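PDB 2AAN: auracyanin-A from Chloroflexus aurantiacus, which carries electrons as a blue copper protein, probably accepting them as a soluble partner from the membrane-bound alternative complex III. Local coordinates for residues F32-V45 / V109-C123. Sequence-based numbering, arbitrary orientation.
With CU (copper (II) ion), chain B.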
loop_
_atom_site.group_PDB
_atom_site.type_symbol
_atom_site.label_atom_id
_atom_site.label_comp_id
_atom_site.label_asym_id
_atom_site.label_seq_id
_atom_site.Cartn_x
_atom_site.Cartn_y
_atom_site.Cartn_z
ATOM N N PHE A 32 8.067 -4.320 -2.483
ATOM C CA PHE A 32 7.642 -4.910 -1.224
ATOM C C PHE A 32 8.322 -6.255 -1.097
ATOM O O PHE A 32 8.564 -6.953 -2.093
ATOM C CB PHE A 32 6.127 -5.069 -1.167
ATOM C CG PHE A 32 5.363 -3.768 -1.188
ATOM C CD1 PHE A 32 4.706 -3.355 -2.326
ATOM C CD2 PHE A 32 5.249 -3.012 -0.037
ATOM C CE1 PHE A 32 3.965 -2.165 -2.328
ATOM C CE2 PHE A 32 4.555 -1.825 -0.027
ATOM C CZ PHE A 32 3.924 -1.386 -1.188
ATOM N N ASP A 33 8.585 -6.651 0.130
ATOM C CA ASP A 33 9.158 -7.980 0.397
ATOM C C ASP A 33 8.189 -9.144 0.333
ATOM O O ASP A 33 8.591 -10.258 0.512
ATOM C CB ASP A 33 9.952 -8.023 1.701
ATOM C CG ASP A 33 9.130 -7.862 2.979
ATOM O OD1 ASP A 33 7.892 -7.834 3.010
ATOM O OD2 ASP A 33 9.809 -7.801 4.025
ATOM N N LYS A 34 6.913 -8.848 0.127
ATOM C CA LYS A 34 5.892 -9.817 -0.164
ATOM C C LYS A 34 5.087 -9.238 -1.339
ATOM O O LYS A 34 4.632 -8.064 -1.310
ATOM C CB LYS A 34 4.961 -10.035 1.047
ATOM C CG LYS A 34 5.654 -10.435 2.352
ATOM C CD LYS A 34 4.648 -10.814 3.415
ATOM C CE LYS A 34 5.286 -11.308 4.699
ATOM N NZ LYS A 34 4.177 -11.529 5.717
ATOM N N THR A 35 4.894 -10.064 -2.355
ATOM C CA THR A 35 4.161 -9.645 -3.546
ATOM C C THR A 35 2.781 -10.250 -3.569
ATOM O O THR A 35 1.982 -9.936 -4.453
ATOM C CB THR A 35 4.851 -10.002 -4.885
ATOM O OG1 THR A 35 5.126 -11.407 -4.956
ATOM C CG2 THR A 35 6.085 -9.177 -5.073
ATOM N N GLU A 36 2.488 -11.055 -2.570
ATOM C CA GLU A 36 1.126 -11.377 -2.355
ATOM C C GLU A 36 0.698 -11.752 -0.954
ATOM O O GLU A 36 1.433 -12.372 -0.206
ATOM C CB GLU A 36 0.660 -12.364 -3.386
ATOM C CG GLU A 36 0.866 -13.759 -2.967
ATOM C CD GLU A 36 -0.369 -14.585 -3.165
ATOM O OE1 GLU A 36 -1.038 -14.397 -4.190
ATOM O OE2 GLU A 36 -0.637 -15.439 -2.300
ATOM N N LEU A 37 -0.506 -11.312 -0.640
ATOM C CA LEU A 37 -1.142 -11.492 0.668
ATOM C C LEU A 37 -2.511 -12.081 0.457
ATOM O O LEU A 37 -3.156 -11.768 -0.526
ATOM C CB LEU A 37 -1.281 -10.146 1.366
ATOM C CG LEU A 37 -0.013 -9.310 1.503
ATOM C CD1 LEU A 37 -0.327 -7.941 2.117
ATOM C CD2 LEU A 37 1.070 -10.041 2.311
ATOM N N THR A 38 -2.923 -12.983 1.344
ATOM C CA THR A 38 -4.224 -13.600 1.262
ATOM C C THR A 38 -4.920 -13.404 2.584
ATOM O O THR A 38 -4.337 -13.649 3.632
ATOM C CB THR A 38 -4.138 -15.097 0.982
ATOM O OG1 THR A 38 -3.429 -15.306 -0.233
ATOM C CG2 THR A 38 -5.536 -15.681 0.822
ATOM N N VAL A 39 -6.153 -12.910 2.512
ATOM C CA VAL A 39 -6.987 -12.716 3.685
ATOM C C VAL A 39 -8.383 -13.208 3.318
ATOM O O VAL A 39 -8.625 -13.564 2.157
ATOM C CB VAL A 39 -7.015 -11.237 4.152
ATOM C CG1 VAL A 39 -5.603 -10.796 4.601
ATOM C CG2 VAL A 39 -7.547 -10.301 3.065
ATOM N N SER A 40 -9.286 -13.202 4.297
ATOM C CA SER A 40 -10.711 -13.539 4.080
ATOM C C SER A 40 -11.525 -12.269 3.999
ATOM O O SER A 40 -11.214 -11.301 4.672
ATOM C CB SER A 40 -11.255 -14.387 5.236
ATOM O OG SER A 40 -10.323 -15.390 5.596
ATOM N N ALA A 41 -12.590 -12.278 3.207
ATOM C CA ALA A 41 -13.455 -11.120 3.102
ATOM C C ALA A 41 -14.034 -10.736 4.492
ATOM O O ALA A 41 -14.411 -11.596 5.268
ATOM C CB ALA A 41 -14.580 -11.395 2.110
ATOM N N GLY A 42 -14.065 -9.455 4.805
ATOM C CA GLY A 42 -14.641 -8.972 6.063
ATOM C C GLY A 42 -13.697 -9.104 7.257
ATOM O O GLY A 42 -13.975 -8.567 8.331
ATOM N N GLN A 43 -12.598 -9.835 7.091
ATOM C CA GLN A 43 -11.627 -10.021 8.160
ATOM C C GLN A 43 -10.969 -8.692 8.524
ATOM O O GLN A 43 -10.660 -7.896 7.628
ATOM C CB GLN A 43 -10.562 -11.038 7.729
ATOM C CG GLN A 43 -9.536 -11.344 8.790
ATOM C CD GLN A 43 -8.614 -12.479 8.409
ATOM O OE1 GLN A 43 -8.310 -12.687 7.239
ATOM N NE2 GLN A 43 -8.181 -13.241 9.409
ATOM N N THR A 44 -10.738 -8.476 9.829
ATOM C CA THR A 44 -9.958 -7.336 10.315
ATOM C C THR A 44 -8.470 -7.640 10.124
ATOM O O THR A 44 -7.929 -8.594 10.722
ATOM C CB THR A 44 -10.239 -6.973 11.815
ATOM O OG1 THR A 44 -11.626 -6.696 11.995
ATOM C CG2 THR A 44 -9.453 -5.734 12.238
ATOM N N VAL A 45 -7.844 -6.828 9.269
ATOM C CA VAL A 45 -6.446 -6.938 8.863
ATOM C C VAL A 45 -5.699 -5.687 9.319
ATOM O O VAL A 45 -6.128 -4.566 9.025
ATOM C CB VAL A 45 -6.290 -7.010 7.312
ATOM C CG1 VAL A 45 -4.772 -7.233 6.927
ATOM C CG2 VAL A 45 -7.181 -8.078 6.726
ATOM N N VAL A 109 -1.678 0.145 9.282
ATOM C CA VAL A 109 -3.066 0.455 8.930
ATOM C C VAL A 109 -3.960 -0.743 9.202
ATOM O O VAL A 109 -3.651 -1.837 8.776
ATOM C CB VAL A 109 -3.212 0.890 7.450
ATOM C CG1 VAL A 109 -2.400 0.015 6.545
ATOM C CG2 VAL A 109 -4.690 0.853 7.039
ATOM N N THR A 110 -5.052 -0.533 9.950
ATOM C CA THR A 110 -6.058 -1.569 10.178
ATOM C C THR A 110 -7.272 -1.298 9.299
ATOM O O THR A 110 -7.772 -0.160 9.247
ATOM C CB THR A 110 -6.489 -1.605 11.677
ATOM O OG1 THR A 110 -5.332 -1.808 12.506
ATOM C CG2 THR A 110 -7.482 -2.685 11.951
ATOM N N PHE A 111 -7.735 -2.323 8.582
ATOM C CA PHE A 111 -8.917 -2.179 7.729
ATOM C C PHE A 111 -9.723 -3.476 7.721
ATOM O O PHE A 111 -9.252 -4.513 8.141
ATOM C CB PHE A 111 -8.529 -1.772 6.301
ATOM C CG PHE A 111 -7.746 -2.828 5.545
ATOM C CD1 PHE A 111 -8.368 -3.663 4.624
ATOM C CD2 PHE A 111 -6.371 -2.946 5.711
ATOM C CE1 PHE A 111 -7.661 -4.611 3.920
ATOM C CE2 PHE A 111 -5.655 -3.893 4.996
ATOM C CZ PHE A 111 -6.290 -4.723 4.111
ATOM N N THR A 112 -10.975 -3.359 7.326
ATOM C CA THR A 112 -11.831 -4.501 7.090
ATOM C C THR A 112 -11.608 -4.945 5.655
ATOM O O THR A 112 -11.771 -4.160 4.722
ATOM C CB THR A 112 -13.304 -4.137 7.252
ATOM O OG1 THR A 112 -13.550 -3.734 8.615
ATOM C CG2 THR A 112 -14.204 -5.339 6.897
ATOM N N ALA A 113 -11.276 -6.214 5.463
ATOM C CA ALA A 113 -10.958 -6.680 4.114
ATOM C C ALA A 113 -12.172 -6.524 3.245
ATOM O O ALA A 113 -13.293 -6.782 3.715
ATOM C CB ALA A 113 -10.559 -8.107 4.124
ATOM N N PRO A 114 -11.982 -6.121 1.981
ATOM C CA PRO A 114 -13.109 -5.918 1.075
ATOM C C PRO A 114 -13.806 -7.222 0.660
ATOM O O PRO A 114 -13.519 -8.282 1.190
ATOM C CB PRO A 114 -12.461 -5.245 -0.128
ATOM C CG PRO A 114 -11.039 -5.703 -0.099
ATOM C CD PRO A 114 -10.695 -5.787 1.342
ATOM N N ALA A 115 -14.707 -7.145 -0.310
ATOM C CA ALA A 115 -15.355 -8.346 -0.853
ATOM C C ALA A 115 -14.338 -9.286 -1.490
ATOM O O ALA A 115 -13.261 -8.844 -1.887
ATOM C CB ALA A 115 -16.412 -7.945 -1.878
ATOM N N ALA A 116 -14.679 -10.577 -1.576
ATOM C CA ALA A 116 -13.850 -11.552 -2.293
ATOM C C ALA A 116 -13.416 -11.038 -3.662
ATOM O O ALA A 116 -14.193 -10.411 -4.383
ATOM C CB ALA A 116 -14.573 -12.882 -2.443
ATOM N N GLY A 117 -12.168 -11.323 -4.014
ATOM C CA GLY A 117 -11.536 -10.741 -5.198
ATOM C C GLY A 117 -10.029 -10.563 -5.034
ATOM O O GLY A 117 -9.443 -10.978 -4.034
ATOM N N THR A 118 -9.393 -9.976 -6.036
ATOM C CA THR A 118 -7.980 -9.625 -5.936
ATOM C C THR A 118 -7.842 -8.126 -6.116
ATOM O O THR A 118 -8.573 -7.507 -6.879
ATOM C CB THR A 118 -7.097 -10.398 -6.948
ATOM O OG1 THR A 118 -7.467 -10.036 -8.277
ATOM C CG2 THR A 118 -7.299 -11.882 -6.774
ATOM N N TYR A 119 -6.927 -7.539 -5.364
ATOM C CA TYR A 119 -6.767 -6.090 -5.316
ATOM C C TYR A 119 -5.295 -5.797 -5.428
ATOM O O TYR A 119 -4.478 -6.604 -5.055
ATOM C CB TYR A 119 -7.297 -5.565 -3.978
ATOM C CG TYR A 119 -8.776 -5.862 -3.771
ATOM C CD1 TYR A 119 -9.746 -4.910 -4.092
ATOM C CD2 TYR A 119 -9.195 -7.092 -3.262
ATOM C CE1 TYR A 119 -11.105 -5.177 -3.914
ATOM C CE2 TYR A 119 -10.559 -7.380 -3.081
ATOM C CZ TYR A 119 -11.501 -6.416 -3.398
ATOM O OH TYR A 119 -12.830 -6.693 -3.214
ATOM N N LEU A 120 -4.955 -4.642 -5.948
ATOM C CA LEU A 120 -3.545 -4.240 -5.998
ATOM C C LEU A 120 -3.211 -3.429 -4.781
ATOM O O LEU A 120 -4.040 -2.653 -4.310
ATOM C CB LEU A 120 -3.270 -3.383 -7.231
ATOM C CG LEU A 120 -3.451 -4.070 -8.565
ATOM C CD1 LEU A 120 -3.425 -3.052 -9.705
ATOM C CD2 LEU A 120 -2.415 -5.142 -8.797
ATOM N N TYR A 121 -2.008 -3.639 -4.250
ATOM C CA TYR A 121 -1.430 -2.689 -3.341
ATOM C C TYR A 121 -0.191 -2.130 -3.990
ATOM O O TYR A 121 0.466 -2.829 -4.742
ATOM C CB TYR A 121 -1.178 -3.259 -1.931
ATOM C CG TYR A 121 -0.346 -4.521 -1.819
ATOM C CD1 TYR A 121 1.043 -4.464 -1.860
ATOM C CD2 TYR A 121 -0.944 -5.765 -1.603
ATOM C CE1 TYR A 121 1.807 -5.607 -1.705
ATOM C CE2 TYR A 121 -0.187 -6.900 -1.443
ATOM C CZ TYR A 121 1.189 -6.832 -1.512
ATOM O OH TYR A 121 1.972 -7.969 -1.383
ATOM N N ILE A 122 0.018 -0.829 -3.775
ATOM C CA ILE A 122 1.054 -0.052 -4.427
ATOM C C ILE A 122 1.666 0.920 -3.427
ATOM O O ILE A 122 1.132 1.161 -2.345
ATOM C CB ILE A 122 0.537 0.757 -5.648
ATOM C CG1 ILE A 122 -0.463 1.861 -5.221
ATOM C CG2 ILE A 122 -0.146 -0.167 -6.631
ATOM C CD1 ILE A 122 -0.901 2.798 -6.323
ATOM N N CYS A 123 2.821 1.454 -3.798
ATOM C CA CYS A 123 3.383 2.597 -3.075
ATOM C C CYS A 123 3.270 3.791 -3.999
ATOM O O CYS A 123 3.634 3.674 -5.157
ATOM C CB CYS A 123 4.830 2.337 -2.748
ATOM S SG CYS A 123 5.747 3.752 -2.098
HETATM CU CU CU B . 7.894 3.192 -2.041
#
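Val45 and Phe111 form an antiparallel hydrogen-bonded pair. Val45 N donates a hydrogen bond to Phe111 O at 2.9 Å, almost straight at 174°. Phe111 N returns the bond to Val45 O at 2.8 Å. Both backbone groups of each residue are thus satisfied across the pair. The same Val45 O also takes a CA-H...O contact from Thr110. On the buried side, Val45 CB lies over one face of the Phe111 ring, a CH-pi contact.

Beyond Thr44 and Thr112 the ladder runs into a type II turn, Ser40 to Gln43. Ala113 N bonds to Gln43 O at 2.8 Å, and Gly42 N to Ala113 O at 3.0 Å, the donor lying above the carbonyl plane. The extended Gln43 side chain brings OE1 to Ser40 N, which donates to it, while Gln43 NE2 is taken by Gly17 O. Pro114 O is buried with no conventional partner. It has a CA-H...O contact from Ala41.

At the other end, Tyr121 OH donates to Lys34 O at 2.7 Å, also from above the carbonyl plane. Tyr121 CG lies between its backbone N and carbonyl carbon (chi1 55°), which sends the ring toward 32-45. Its edge meets the Phe32 face in a T-shaped pair, planes at 80°, and Leu37 CD1 touches Tyr121 CE2. Phe32 CZ lies 4.1 Å from CB of Cys123, whose SG binds copper in a site completed by His58, His128 and Met132.

The contact spans both sheets of the cupredoxin sandwich: strand 44-50 pairs with 106-112 in one, while strand 133-138 separates 36-39 from 117-122 in the other.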